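Side-chain contacts in MccF (Escherichia coli, PDB 4IIY), which gives its host self-immunity to the antibiotic microcin C7, probably as a serine carboxypeptidase-like hydrolase of the peptidase S66 family: residues S207-N212 and I218-K223; V179-E184 and T339-T344; G80-K85 and Y89-I94; I46-S51 and N61-G66. The protein carries 1 engineered substitution. All coordinates share one frame; numbering follows the deposited sequence.

Interaction 1 (S207-N212 and I218-K223). With 1EI (5'-O-(L-alpha-glutamylsulfamoyl)inosine), chain K.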
loop_
_atom_site.group_PDB
_atom_site.type_symbol
_atom_site.label_atom_id
_atom_site.label_comp_id
_atom_site.label_asym_id
_atom_site.label_seq_id
_atom_site.Cartn_x
_atom_site.Cartn_y
_atom_site.Cartn_z
ATOM N N SER B 207 19.029 -10.565 14.582
ATOM C CA SER B 207 18.289 -9.642 15.433
ATOM C C SER B 207 17.467 -8.689 14.590
ATOM O O SER B 207 17.769 -8.455 13.416
ATOM C CB SER B 207 19.223 -8.826 16.331
ATOM O OG SER B 207 18.484 -8.166 17.358
ATOM N N ASP B 208 16.445 -8.119 15.213
ATOM C CA ASP B 208 15.651 -7.077 14.586
ATOM C C ASP B 208 15.465 -5.857 15.479
ATOM O O ASP B 208 14.674 -4.981 15.150
ATOM C CB ASP B 208 14.282 -7.609 14.130
ATOM C CG ASP B 208 13.409 -8.077 15.285
ATOM O OD1 ASP B 208 13.917 -8.177 16.430
ATOM O OD2 ASP B 208 12.210 -8.376 15.043
ATOM N N GLU B 209 16.201 -5.766 16.586
ATOM C CA GLU B 209 15.972 -4.658 17.507
ATOM C C GLU B 209 16.288 -3.294 16.910
ATOM O O GLU B 209 17.283 -3.129 16.197
ATOM C CB GLU B 209 16.778 -4.848 18.787
ATOM C CG GLU B 209 16.286 -5.985 19.656
ATOM C CD GLU B 209 16.775 -5.836 21.065
ATOM O OE1 GLU B 209 16.019 -5.304 21.903
ATOM O OE2 GLU B 209 17.931 -6.211 21.316
ATOM N N SER B 210 15.450 -2.320 17.241
ATOM C CA SER B 210 15.619 -0.948 16.789
ATOM C C SER B 210 16.416 -0.148 17.810
ATOM O O SER B 210 15.874 0.732 18.482
ATOM C CB SER B 210 14.252 -0.291 16.571
ATOM O OG SER B 210 14.362 0.914 15.829
ATOM N N ILE B 211 17.691 -0.493 17.936
ATOM C CA ILE B 211 18.643 0.236 18.768
ATOM C C ILE B 211 19.946 0.351 17.998
ATOM O O ILE B 211 20.104 -0.239 16.925
ATOM C CB ILE B 211 18.919 -0.475 20.114
ATOM C CG1 ILE B 211 19.593 -1.831 19.886
ATOM C CG2 ILE B 211 17.628 -0.615 20.939
ATOM C CD1 ILE B 211 20.148 -2.457 21.165
ATOM N N ASN B 212 20.880 1.109 18.557
ATOM C CA ASN B 212 22.216 1.245 17.990
ATOM C C ASN B 212 22.206 1.758 16.545
ATOM O O ASN B 212 22.952 1.269 15.698
ATOM C CB ASN B 212 22.972 -0.085 18.076
ATOM C CG ASN B 212 23.034 -0.643 19.487
ATOM O OD1 ASN B 212 22.863 0.089 20.467
ATOM N ND2 ASN B 212 23.290 -1.944 19.594
ATOM N N ILE B 218 27.536 1.596 20.476
ATOM C CA ILE B 218 26.276 0.952 20.821
ATOM C C ILE B 218 25.802 1.412 22.194
ATOM O O ILE B 218 26.614 1.746 23.061
ATOM C CB ILE B 218 26.387 -0.588 20.805
ATOM C CG1 ILE B 218 27.365 -1.075 21.878
ATOM C CG2 ILE B 218 26.785 -1.076 19.425
ATOM C CD1 ILE B 218 27.419 -2.579 22.007
ATOM N N LEU B 219 24.493 1.456 22.383
ATOM C CA LEU B 219 23.925 1.612 23.718
ATOM C C LEU B 219 24.203 0.361 24.557
ATOM O O LEU B 219 24.645 0.434 25.711
ATOM C CB LEU B 219 22.419 1.834 23.623
ATOM C CG LEU B 219 21.669 1.900 24.955
ATOM C CD1 LEU B 219 22.138 3.100 25.769
ATOM C CD2 LEU B 219 20.167 1.955 24.731
ATOM N N ARG B 220 23.922 -0.789 23.953
ATOM C CA ARG B 220 24.088 -2.094 24.579
ATOM C C ARG B 220 23.926 -3.101 23.449
ATOM O O ARG B 220 23.350 -2.772 22.411
ATOM C CB ARG B 220 23.073 -2.308 25.721
ATOM C CG ARG B 220 21.612 -2.036 25.375
ATOM C CD ARG B 220 20.921 -3.278 24.861
ATOM N NE ARG B 220 19.518 -3.033 24.587
ATOM C CZ ARG B 220 18.736 -3.899 23.957
ATOM N NH1 ARG B 220 17.468 -3.605 23.726
ATOM N NH2 ARG B 220 19.240 -5.058 23.552
ATOM N N PRO B 221 24.474 -4.313 23.606
ATOM C CA PRO B 221 24.353 -5.294 22.519
ATOM C C PRO B 221 22.902 -5.671 22.208
ATOM O O PRO B 221 22.069 -5.774 23.106
ATOM C CB PRO B 221 25.121 -6.504 23.054
ATOM C CG PRO B 221 26.161 -5.894 23.964
ATOM C CD PRO B 221 25.485 -4.708 24.603
ATOM N N LYS B 222 22.607 -5.832 20.917
ATOM C CA LYS B 222 21.319 -6.372 20.492
ATOM C C LYS B 222 21.124 -7.788 21.014
ATOM O O LYS B 222 22.082 -8.549 21.134
ATOM C CB LYS B 222 21.207 -6.376 18.965
ATOM C CG LYS B 222 21.050 -4.986 18.356
ATOM C CD LYS B 222 20.932 -5.052 16.832
ATOM C CE LYS B 222 20.778 -3.658 16.230
ATOM N NZ LYS B 222 20.768 -3.684 14.739
ATOM N N LYS B 223 19.875 -8.125 21.322
ATOM C CA LYS B 223 19.474 -9.511 21.537
ATOM C C LYS B 223 19.831 -10.309 20.291
ATOM O O LYS B 223 19.548 -9.881 19.160
ATOM C CB LYS B 223 17.962 -9.608 21.782
ATOM C CG LYS B 223 17.485 -9.022 23.109
ATOM C CD LYS B 223 16.004 -9.320 23.391
ATOM C CE LYS B 223 15.070 -8.577 22.450
ATOM N NZ LYS B 223 13.630 -8.847 22.781
HETATM O O6 1EI K . 15.891 5.909 13.495
HETATM C C6 1EI K . 16.017 4.686 13.267
HETATM N N1 1EI K . 16.253 3.807 14.262
HETATM C C2 1EI K . 16.395 2.490 14.031
HETATM N N3 1EI K . 16.319 1.946 12.805
HETATM C C5 1EI K . 15.917 4.166 11.891
HETATM C C4 1EI K . 16.087 2.725 11.727
HETATM N N7 1EI K . 15.710 4.675 10.659
HETATM C C8 1EI K . 15.740 3.645 9.779
HETATM N N9 1EI K . 15.963 2.491 10.426
HETATM C "C1'" 1EI K . 16.052 1.153 9.818
HETATM O "O4'" 1EI K . 16.579 1.202 8.500
HETATM C "C2'" 1EI K . 14.652 0.593 9.684
HETATM O "O2'" 1EI K . 14.310 -0.155 10.850
HETATM C "C3'" 1EI K . 14.747 -0.283 8.455
HETATM O "O3'" 1EI K . 14.843 -1.649 8.851
HETATM C "C4'" 1EI K . 16.041 0.107 7.764
HETATM C "C5'" 1EI K . 15.815 0.490 6.307
HETATM O "O5'" 1EI K . 14.967 1.638 6.207
HETATM S SBF 1EI K . 14.316 1.950 4.853
HETATM O OAE 1EI K . 14.155 3.383 4.739
HETATM O OAF 1EI K . 15.200 1.421 3.848
HETATM N NAQ 1EI K . 12.964 1.198 4.838
HETATM C C 1EI K . 12.117 1.078 3.794
HETATM O O 1EI K . 12.261 1.523 2.661
HETATM C CA 1EI K . 10.876 0.270 4.045
HETATM N N 1EI K . 10.787 -0.119 5.442
HETATM C CB 1EI K . 9.648 1.060 3.605
HETATM C CG 1EI K . 8.598 0.145 2.982
HETATM C CD 1EI K . 7.797 -0.554 4.057
HETATM O OE1 1EI K . 8.260 -0.614 5.215
HETATM O OE2 1EI K . 6.698 -1.043 3.741
HETATM O O HOH W 1 18.284 -4.775 14.225
HETATM O O HOH W 2 20.573 -0.693 14.190
#
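Arg220 bends at chi2 (90°), turning its guanidinium back toward Glu209, which meets it with an extended chain. End-on, Arg220 NH1 donates to Glu209 OE1 at 2.9 Å and NH2 donates to OE2 at 2.8 Å, each on the syn side. The flat groups are turned 48° against each other. Ile211 lays CD1 over the centre of one guanidinium face, 3.4 Å from Arg220 CZ. Glu209 OE2 also accepts from Lys223 N at 2.7 Å, on the other face of the carboxylate from Arg220 NH2. A leucine in place of Arg220 has no guanidinium, so Glu209 would probably lack this charge partner and turn more freely. The bonds close an irregular loop between the antiparallel strands 205-206 and 225-226, at the ligand pocket. Asn212 fastens the loop's far end: ND2 donates to Arg220 O at 2.9 Å, in the amide plane, and OD1 accepts from Leu219 N at 2.9 Å, from above the carbonyl plane. Lys222 runs extended past Ile211 to a salt bridge with Glu174; a water ties its NZ to Glu209 O and a second probably to Ile211 O. Ser210 OG, bonded to Arg273, lies 3.1 Å from C2 of the bound glutamylsulfamoyl inosine.

Interaction 2 (V179-E184 and T339-T344)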
loop_
_atom_site.group_PDB
_atom_site.type_symbol
_atom_site.label_atom_id
_atom_site.label_comp_id
_atom_site.label_asym_id
_atom_site.label_seq_id
_atom_site.Cartn_x
_atom_site.Cartn_y
_atom_site.Cartn_z
ATOM N N VAL B 179 27.302 -7.129 11.062
ATOM C CA VAL B 179 27.695 -6.572 9.772
ATOM C C VAL B 179 28.665 -7.493 9.041
ATOM O O VAL B 179 28.668 -7.540 7.819
ATOM C CB VAL B 179 28.272 -5.145 9.909
ATOM C CG1 VAL B 179 29.605 -5.141 10.667
ATOM C CG2 VAL B 179 28.429 -4.494 8.546
ATOM N N ASP B 180 29.480 -8.237 9.784
ATOM C CA ASP B 180 30.462 -9.115 9.153
ATOM C C ASP B 180 29.789 -10.263 8.409
ATOM O O ASP B 180 30.271 -10.705 7.366
ATOM C CB ASP B 180 31.463 -9.623 10.193
ATOM C CG ASP B 180 32.219 -8.486 10.857
ATOM O OD1 ASP B 180 32.715 -7.607 10.121
ATOM O OD2 ASP B 180 32.295 -8.461 12.108
ATOM N N ILE B 181 28.673 -10.738 8.941
ATOM C CA ILE B 181 27.935 -11.818 8.307
ATOM C C ILE B 181 27.231 -11.309 7.039
ATOM O O ILE B 181 27.226 -11.979 6.003
ATOM C CB ILE B 181 26.937 -12.444 9.304
ATOM C CG1 ILE B 181 27.661 -12.869 10.592
ATOM C CG2 ILE B 181 26.215 -13.618 8.687
ATOM C CD1 ILE B 181 28.850 -13.792 10.373
ATOM N N THR B 182 26.657 -10.114 7.110
ATOM C CA THR B 182 26.104 -9.464 5.928
ATOM C C THR B 182 27.173 -9.325 4.842
ATOM O O THR B 182 26.950 -9.665 3.676
ATOM C CB THR B 182 25.547 -8.093 6.299
ATOM O OG1 THR B 182 24.476 -8.282 7.234
ATOM C CG2 THR B 182 25.045 -7.332 5.069
ATOM N N TYR B 183 28.343 -8.838 5.227
ATOM C CA TYR B 183 29.400 -8.640 4.262
ATOM C C TYR B 183 29.862 -9.950 3.626
ATOM O O TYR B 183 30.094 -10.012 2.421
ATOM C CB TYR B 183 30.589 -7.907 4.881
ATOM C CG TYR B 183 31.667 -7.696 3.852
ATOM C CD1 TYR B 183 31.536 -6.713 2.886
ATOM C CD2 TYR B 183 32.796 -8.510 3.811
ATOM C CE1 TYR B 183 32.509 -6.532 1.905
ATOM C CE2 TYR B 183 33.774 -8.335 2.833
ATOM C CZ TYR B 183 33.624 -7.335 1.892
ATOM O OH TYR B 183 34.580 -7.132 0.910
ATOM N N GLU B 184 30.001 -10.992 4.436
ATOM C CA GLU B 184 30.435 -12.283 3.919
ATOM C C GLU B 184 29.512 -12.793 2.813
ATOM O O GLU B 184 29.983 -13.334 1.816
ATOM C CB GLU B 184 30.562 -13.291 5.058
ATOM C CG GLU B 184 31.807 -13.075 5.904
ATOM C CD GLU B 184 31.738 -13.734 7.270
ATOM O OE1 GLU B 184 30.987 -14.721 7.429
ATOM O OE2 GLU B 184 32.437 -13.256 8.192
ATOM N N THR B 339 15.909 -7.627 8.722
ATOM C CA THR B 339 16.629 -8.111 9.904
ATOM C C THR B 339 18.135 -8.209 9.620
ATOM O O THR B 339 18.558 -8.209 8.467
ATOM C CB THR B 339 16.074 -9.461 10.386
ATOM O OG1 THR B 339 16.215 -10.437 9.343
ATOM C CG2 THR B 339 14.594 -9.341 10.738
ATOM N N HIS B 340 18.939 -8.263 10.678
ATOM C CA HIS B 340 20.393 -8.423 10.566
ATOM C C HIS B 340 20.794 -9.800 11.075
ATOM O O HIS B 340 20.282 -10.256 12.101
ATOM C CB HIS B 340 21.127 -7.356 11.385
ATOM C CG HIS B 340 20.927 -5.970 10.866
ATOM N ND1 HIS B 340 21.708 -5.424 9.868
ATOM C CD2 HIS B 340 20.011 -5.025 11.189
ATOM C CE1 HIS B 340 21.285 -4.201 9.606
ATOM N NE2 HIS B 340 20.258 -3.934 10.392
ATOM N N PRO B 341 21.719 -10.471 10.384
ATOM C CA PRO B 341 22.394 -10.056 9.149
ATOM C C PRO B 341 21.519 -10.317 7.926
ATOM O O PRO B 341 20.482 -10.977 8.016
ATOM C CB PRO B 341 23.626 -10.960 9.124
ATOM C CG PRO B 341 23.131 -12.236 9.735
ATOM C CD PRO B 341 22.145 -11.817 10.813
ATOM N N MET B 342 21.950 -9.789 6.791
ATOM C CA MET B 342 21.191 -9.891 5.559
ATOM C C MET B 342 22.018 -10.586 4.483
ATOM O O MET B 342 23.170 -10.218 4.252
ATOM C CB MET B 342 20.820 -8.488 5.087
ATOM C CG MET B 342 19.885 -8.488 3.905
ATOM S SD MET B 342 19.786 -6.868 3.115
ATOM C CE MET B 342 18.385 -7.241 2.060
ATOM N N LEU B 343 21.429 -11.589 3.842
ATOM C CA LEU B 343 22.053 -12.271 2.715
ATOM C C LEU B 343 21.738 -11.514 1.422
ATOM O O LEU B 343 20.771 -10.753 1.360
ATOM C CB LEU B 343 21.517 -13.700 2.615
ATOM C CG LEU B 343 21.678 -14.533 3.895
ATOM C CD1 LEU B 343 20.918 -15.850 3.793
ATOM C CD2 LEU B 343 23.148 -14.787 4.203
ATOM N N THR B 344 22.551 -11.730 0.396
ATOM C CA THR B 344 22.365 -11.125 -0.922
ATOM C C THR B 344 21.698 -12.138 -1.858
ATOM O O THR B 344 22.159 -13.288 -1.953
ATOM C CB THR B 344 23.719 -10.658 -1.488
ATOM O OG1 THR B 344 24.199 -9.552 -0.716
ATOM C CG2 THR B 344 23.581 -10.220 -2.936
HETATM O O HOH W 3 24.594 -9.591 2.028
HETATM O O HOH W 4 24.168 -5.929 8.503
#
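The loop after His338, a predicted charge-relay residue, docks on helix 178-191 where Pro341 and Met342 meet Ile181 and Thr182. Thr182 OG1 stands beside its own backbone N, anti to the carbonyl carbon (chi1 -63°), and faces the loop. It accepts from Met342 N at 3.0 Å in a nearly straight bond (166°). Pro341, which follows a cis peptide bond, lies side by side with Ile181, its CG 3.5 Å from Ile181 CG2. The loop joins strand 330-334 of the eight-stranded sheet to strand 345-347 of the six-stranded one. One water gives a proton each to Thr182 O and Met342 O and accepts from Thr344 OG1. Another lies 2.7 Å from Thr182 OG1 and 2.9 Å from His340 ND1, at the edge of the imidazole. A valine in place of Thr182 is likely to leave Met342 N without its acceptor and this second water without one of its holds. The Met342 side chain lies about 6 Å from that of Glu270, also a predicted charge-relay residue.

Interaction 3 (G80-K85 and Y89-I94)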
loop_
_atom_site.group_PDB
_atom_site.type_symbol
_atom_site.label_atom_id
_atom_site.label_comp_id
_atom_site.label_asym_id
_atom_site.label_seq_id
_atom_site.Cartn_x
_atom_site.Cartn_y
_atom_site.Cartn_z
ATOM N N GLY B 80 26.798 9.641 -5.004
ATOM C CA GLY B 80 25.785 10.202 -5.881
ATOM C C GLY B 80 25.589 11.685 -5.618
ATOM O O GLY B 80 25.859 12.175 -4.523
ATOM N N LYS B 81 25.102 12.407 -6.620
ATOM C CA LYS B 81 25.022 13.867 -6.537
ATOM C C LYS B 81 24.047 14.414 -5.481
ATOM O O LYS B 81 24.097 15.603 -5.162
ATOM C CB LYS B 81 24.704 14.467 -7.908
ATOM C CG LYS B 81 23.290 14.166 -8.378
ATOM C CD LYS B 81 23.094 14.474 -9.855
ATOM C CE LYS B 81 22.869 15.949 -10.105
ATOM N NZ LYS B 81 22.069 16.151 -11.350
ATOM N N LEU B 82 23.170 13.577 -4.920
ATOM C CA LEU B 82 22.254 14.047 -3.868
ATOM C C LEU B 82 22.771 13.767 -2.454
ATOM O O LEU B 82 22.095 14.054 -1.462
ATOM C CB LEU B 82 20.849 13.460 -4.051
ATOM C CG LEU B 82 20.161 13.866 -5.353
ATOM C CD1 LEU B 82 18.785 13.220 -5.459
ATOM C CD2 LEU B 82 20.041 15.380 -5.477
ATOM N N THR B 83 23.968 13.206 -2.357
ATOM C CA THR B 83 24.566 12.976 -1.048
ATOM C C THR B 83 24.686 14.297 -0.295
ATOM O O THR B 83 25.153 15.300 -0.839
ATOM C CB THR B 83 25.932 12.307 -1.187
ATOM O OG1 THR B 83 25.760 11.056 -1.865
ATOM C CG2 THR B 83 26.571 12.056 0.170
ATOM N N GLY B 84 24.237 14.310 0.954
ATOM C CA GLY B 84 24.331 15.510 1.767
ATOM C C GLY B 84 23.223 16.530 1.553
ATOM O O GLY B 84 23.254 17.613 2.142
ATOM N N LYS B 85 22.240 16.196 0.716
ATOM C CA LYS B 85 21.138 17.111 0.411
ATOM C C LYS B 85 19.845 16.651 1.070
ATOM O O LYS B 85 19.669 15.456 1.337
ATOM C CB LYS B 85 20.918 17.193 -1.098
ATOM C CG LYS B 85 22.175 17.429 -1.913
ATOM C CD LYS B 85 22.717 18.824 -1.720
ATOM C CE LYS B 85 23.849 19.096 -2.700
ATOM N NZ LYS B 85 24.316 20.507 -2.627
ATOM N N TYR B 89 11.362 15.218 3.336
ATOM C CA TYR B 89 11.196 13.777 3.506
ATOM C C TYR B 89 11.955 12.946 2.472
ATOM O O TYR B 89 11.937 11.714 2.531
ATOM C CB TYR B 89 9.710 13.421 3.411
ATOM C CG TYR B 89 9.089 13.668 2.041
ATOM C CD1 TYR B 89 8.935 12.633 1.122
ATOM C CD2 TYR B 89 8.655 14.933 1.674
ATOM C CE1 TYR B 89 8.364 12.860 -0.131
ATOM C CE2 TYR B 89 8.087 15.170 0.431
ATOM C CZ TYR B 89 7.934 14.129 -0.469
ATOM O OH TYR B 89 7.359 14.366 -1.703
ATOM N N ARG B 90 12.600 13.613 1.520
ATOM C CA ARG B 90 13.266 12.923 0.417
ATOM C C ARG B 90 14.573 13.643 0.091
ATOM O O ARG B 90 14.839 14.727 0.628
ATOM C CB ARG B 90 12.348 12.872 -0.809
ATOM C CG ARG B 90 11.917 14.242 -1.286
ATOM C CD ARG B 90 10.885 14.184 -2.407
ATOM N NE ARG B 90 10.673 15.519 -2.959
ATOM C CZ ARG B 90 9.946 15.785 -4.037
ATOM N NH1 ARG B 90 9.300 14.820 -4.679
ATOM N NH2 ARG B 90 9.864 17.037 -4.478
ATOM N N SER B 91 15.389 13.055 -0.774
ATOM C CA SER B 91 16.694 13.617 -1.106
ATOM C C SER B 91 16.630 14.717 -2.159
ATOM O O SER B 91 17.580 15.499 -2.288
ATOM C CB SER B 91 17.585 12.515 -1.635
ATOM O OG SER B 91 16.906 11.870 -2.696
ATOM N N GLY B 92 15.535 14.781 -2.915
ATOM C CA GLY B 92 15.402 15.764 -3.977
ATOM C C GLY B 92 14.128 15.514 -4.753
ATOM O O GLY B 92 13.350 14.610 -4.401
ATOM N N THR B 93 13.896 16.298 -5.800
ATOM C CA THR B 93 12.698 16.116 -6.611
ATOM C C THR B 93 12.744 14.760 -7.313
ATOM O O THR B 93 13.784 14.117 -7.388
ATOM C CB THR B 93 12.560 17.207 -7.682
ATOM O OG1 THR B 93 13.634 17.066 -8.617
ATOM C CG2 THR B 93 12.579 18.607 -7.058
ATOM N N ILE B 94 11.606 14.330 -7.840
ATOM C CA ILE B 94 11.551 13.109 -8.636
ATOM C C ILE B 94 12.630 13.102 -9.728
ATOM O O ILE B 94 13.406 12.147 -9.858
ATOM C CB ILE B 94 10.143 12.925 -9.242
ATOM C CG1 ILE B 94 9.124 12.737 -8.121
ATOM C CG2 ILE B 94 10.130 11.742 -10.208
ATOM C CD1 ILE B 94 7.683 12.755 -8.598
#
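Leu82 and Ser91 carry this small contact. Leu82 CD1 lies 3.6 Å from Ser91 OG, while its other methyl, CD2, is 4.0 Å from Ser91 O. Lys85 adds its CB, 3.9 Å from the same Ser91 O. Beside them Gly92 leaves room for the leucine: a CB there would sit tightly against Leu82 CD1. Ser91 OG, set between its own backbone N and carbonyl carbon (chi1 53°), is held by a hydrogen bond to Ser50 O. Arg97 of helix 94-105 touches both Leu82 and Ser91. Two successive beta turns set the place of Leu82 and Lys85. The type I turn from Gly80 to Thr83 has Gly80 O accepting from both Thr83 N, at 3.1 Å, and Thr83 OG1, at 2.9 Å. The type II turn from Leu82 to Lys85 has glycine at Gly84, where the backbone angles call for it. On the outer side, Arg90 forms salt bridges to Glu280 and Glu321 of the second subunit. Thr93 is the N-cap of helix 94-105, and Glu96 bonds back to Thr93 N. The whole is the strand-to-helix loop of a beta-alpha-beta crossover, linking the parallel strands 76-79 and 110-115.

Interaction 4 (I46-S51 and N61-G66)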
loop_
_atom_site.group_PDB
_atom_site.type_symbol
_atom_site.label_atom_id
_atom_site.label_comp_id
_atom_site.label_asym_id
_atom_site.label_seq_id
_atom_site.Cartn_x
_atom_site.Cartn_y
_atom_site.Cartn_z
ATOM N N ILE B 46 32.238 1.280 -6.237
ATOM C CA ILE B 46 30.815 1.216 -5.935
ATOM C C ILE B 46 30.290 2.643 -5.903
ATOM O O ILE B 46 30.856 3.486 -5.206
ATOM C CB ILE B 46 30.586 0.569 -4.551
ATOM C CG1 ILE B 46 31.107 -0.879 -4.531
ATOM C CG2 ILE B 46 29.108 0.636 -4.170
ATOM C CD1 ILE B 46 31.109 -1.536 -3.153
ATOM N N GLY B 47 29.230 2.927 -6.657
ATOM C CA GLY B 47 28.576 4.223 -6.573
ATOM C C GLY B 47 27.308 4.103 -5.759
ATOM O O GLY B 47 26.649 3.069 -5.828
ATOM N N PHE B 48 26.964 5.128 -4.987
ATOM C CA PHE B 48 25.749 5.054 -4.185
ATOM C C PHE B 48 24.785 6.202 -4.453
ATOM O O PHE B 48 25.201 7.320 -4.798
ATOM C CB PHE B 48 26.060 4.869 -2.691
ATOM C CG PHE B 48 26.945 5.929 -2.079
ATOM C CD1 PHE B 48 26.421 7.147 -1.687
ATOM C CD2 PHE B 48 28.294 5.682 -1.843
ATOM C CE1 PHE B 48 27.218 8.106 -1.068
ATOM C CE2 PHE B 48 29.101 6.643 -1.232
ATOM C CZ PHE B 48 28.564 7.857 -0.853
ATOM N N PHE B 49 23.492 5.908 -4.310
ATOM C CA PHE B 49 22.435 6.861 -4.637
ATOM C C PHE B 49 21.352 6.845 -3.564
ATOM O O PHE B 49 21.166 5.834 -2.878
ATOM C CB PHE B 49 21.815 6.521 -6.001
ATOM C CG PHE B 49 21.055 5.225 -6.008
ATOM C CD1 PHE B 49 19.682 5.212 -5.846
ATOM C CD2 PHE B 49 21.716 4.017 -6.127
ATOM C CE1 PHE B 49 18.988 4.018 -5.822
ATOM C CE2 PHE B 49 21.028 2.826 -6.116
ATOM C CZ PHE B 49 19.659 2.825 -5.952
ATOM N N SER B 50 20.637 7.959 -3.433
ATOM C CA SER B 50 19.548 8.102 -2.469
ATOM C C SER B 50 18.235 8.358 -3.214
ATOM O O SER B 50 17.872 9.504 -3.508
ATOM C CB SER B 50 19.850 9.246 -1.500
ATOM O OG SER B 50 21.085 9.040 -0.818
ATOM N N SER B 51 17.523 7.279 -3.521
ATOM C CA SER B 51 16.306 7.386 -4.325
ATOM C C SER B 51 15.070 7.759 -3.512
ATOM O O SER B 51 13.999 7.977 -4.086
ATOM C CB SER B 51 16.040 6.099 -5.113
ATOM O OG SER B 51 15.867 4.968 -4.265
ATOM N N ASN B 61 26.031 9.667 10.942
ATOM C CA ASN B 61 27.049 8.883 11.638
ATOM C C ASN B 61 27.080 7.450 11.114
ATOM O O ASN B 61 28.146 6.902 10.844
ATOM C CB ASN B 61 26.832 8.914 13.151
ATOM C CG ASN B 61 26.789 10.329 13.698
ATOM O OD1 ASN B 61 27.526 11.220 13.256
ATOM N ND2 ASN B 61 25.907 10.550 14.662
ATOM N N ARG B 62 25.904 6.854 10.952
ATOM C CA ARG B 62 25.827 5.496 10.434
ATOM C C ARG B 62 26.331 5.442 8.988
ATOM O O ARG B 62 27.007 4.489 8.585
ATOM C CB ARG B 62 24.395 4.959 10.530
ATOM C CG ARG B 62 24.297 3.465 10.218
ATOM C CD ARG B 62 22.915 2.938 10.469
ATOM N NE ARG B 62 22.753 1.494 10.297
ATOM C CZ ARG B 62 22.573 0.625 11.290
ATOM N NH1 ARG B 62 22.624 1.006 12.564
ATOM N NH2 ARG B 62 22.339 -0.647 11.005
ATOM N N PHE B 63 25.991 6.464 8.207
ATOM C CA PHE B 63 26.487 6.598 6.835
ATOM C C PHE B 63 28.021 6.590 6.811
ATOM O O PHE B 63 28.642 5.828 6.067
ATOM C CB PHE B 63 25.903 7.882 6.224
ATOM C CG PHE B 63 26.536 8.319 4.921
ATOM C CD1 PHE B 63 26.652 7.460 3.840
ATOM C CD2 PHE B 63 26.971 9.634 4.769
ATOM C CE1 PHE B 63 27.224 7.890 2.647
ATOM C CE2 PHE B 63 27.535 10.068 3.572
ATOM C CZ PHE B 63 27.661 9.191 2.517
ATOM N N PHE B 64 28.646 7.419 7.644
ATOM C CA PHE B 64 30.109 7.463 7.696
ATOM C C PHE B 64 30.710 6.123 8.132
ATOM O O PHE B 64 31.750 5.710 7.621
ATOM C CB PHE B 64 30.599 8.582 8.623
ATOM C CG PHE B 64 30.559 9.960 8.004
ATOM C CD1 PHE B 64 30.117 10.155 6.704
ATOM C CD2 PHE B 64 30.976 11.063 8.732
ATOM C CE1 PHE B 64 30.091 11.430 6.145
ATOM C CE2 PHE B 64 30.951 12.333 8.180
ATOM C CZ PHE B 64 30.511 12.513 6.887
ATOM N N ARG B 65 30.065 5.440 9.073
ATOM C CA ARG B 65 30.547 4.121 9.476
ATOM C C ARG B 65 30.475 3.118 8.309
ATOM O O ARG B 65 31.391 2.324 8.111
ATOM C CB ARG B 65 29.787 3.608 10.706
ATOM C CG ARG B 65 30.256 2.244 11.201
ATOM C CD ARG B 65 29.687 1.902 12.580
ATOM N NE ARG B 65 28.236 2.044 12.627
ATOM C CZ ARG B 65 27.584 2.993 13.299
ATOM N NH1 ARG B 65 28.249 3.915 14.001
ATOM N NH2 ARG B 65 26.259 3.023 13.253
ATOM N N GLY B 66 29.391 3.149 7.539
ATOM C CA GLY B 66 29.256 2.261 6.389
ATOM C C GLY B 66 30.266 2.554 5.287
ATOM O O GLY B 66 30.830 1.630 4.689
#
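Helix 60-72 touches strand 45-49 through one pair of rings, Phe63 and Phe48. At the start of the segment, Asn61 is tied through ND2 to Asn214 O. Arg62 follows; its guanidinium forms a salt bridge with Glu174 and bonds to the carbonyls of Pro170 and Trp213. Next comes Phe63, the residue that makes the contact. Its CG is anti to the backbone N (chi1 168°), and this sends the ring out toward the sheet. Phe48 replies from the strand. The CE1 atoms of Phe48 and Phe63 are 3.7 Å apart, and so are their CZ atoms. Phe48 CE1 and CZ lie near the plane of the Phe63 ring, at its edge. The ring centroids are 5.5 Å apart and the planes 79° to each other. The backbones stay well separated, with 11.2 Å between the CA atoms of Phe48 and Phe63, so the two rings bridge the gap. Leu168 of helix 168-172 touches both rings, and Leu77 of the next strand packs on Phe48. Further along, Arg65 holds Gly173 O with NE. Helix 60-72 lies on the way from strand 45-49 to its parallel neighbour 76-79, so this is helix-on-sheet packing inside a beta-alpha-beta unit of the N-terminal domain.

Interactions 2, 3 and 4 are buried, whereas interaction 1 lies at the surface. The chemistry follows this. Interaction 1 is rich in charge and hydrogen bonds, interaction 2 has one direct hydrogen bond and two waters, and interactions 3 and 4 are held across their segments by packing alone. Interactions 3 and 4 share the N-terminal domain and touch: Ser91 OG reaches Ser50 O, and Thr83 packs against Phe48 and Phe63. Interaction 1 is nested in the loop that interaction 2 closes, and the two meet through Ser207 N and His340 O. Arg62 of interaction 4 touches both Asn212 and His340. Interactions 1 and 3 stay about 17 Å apart at their nearest atoms.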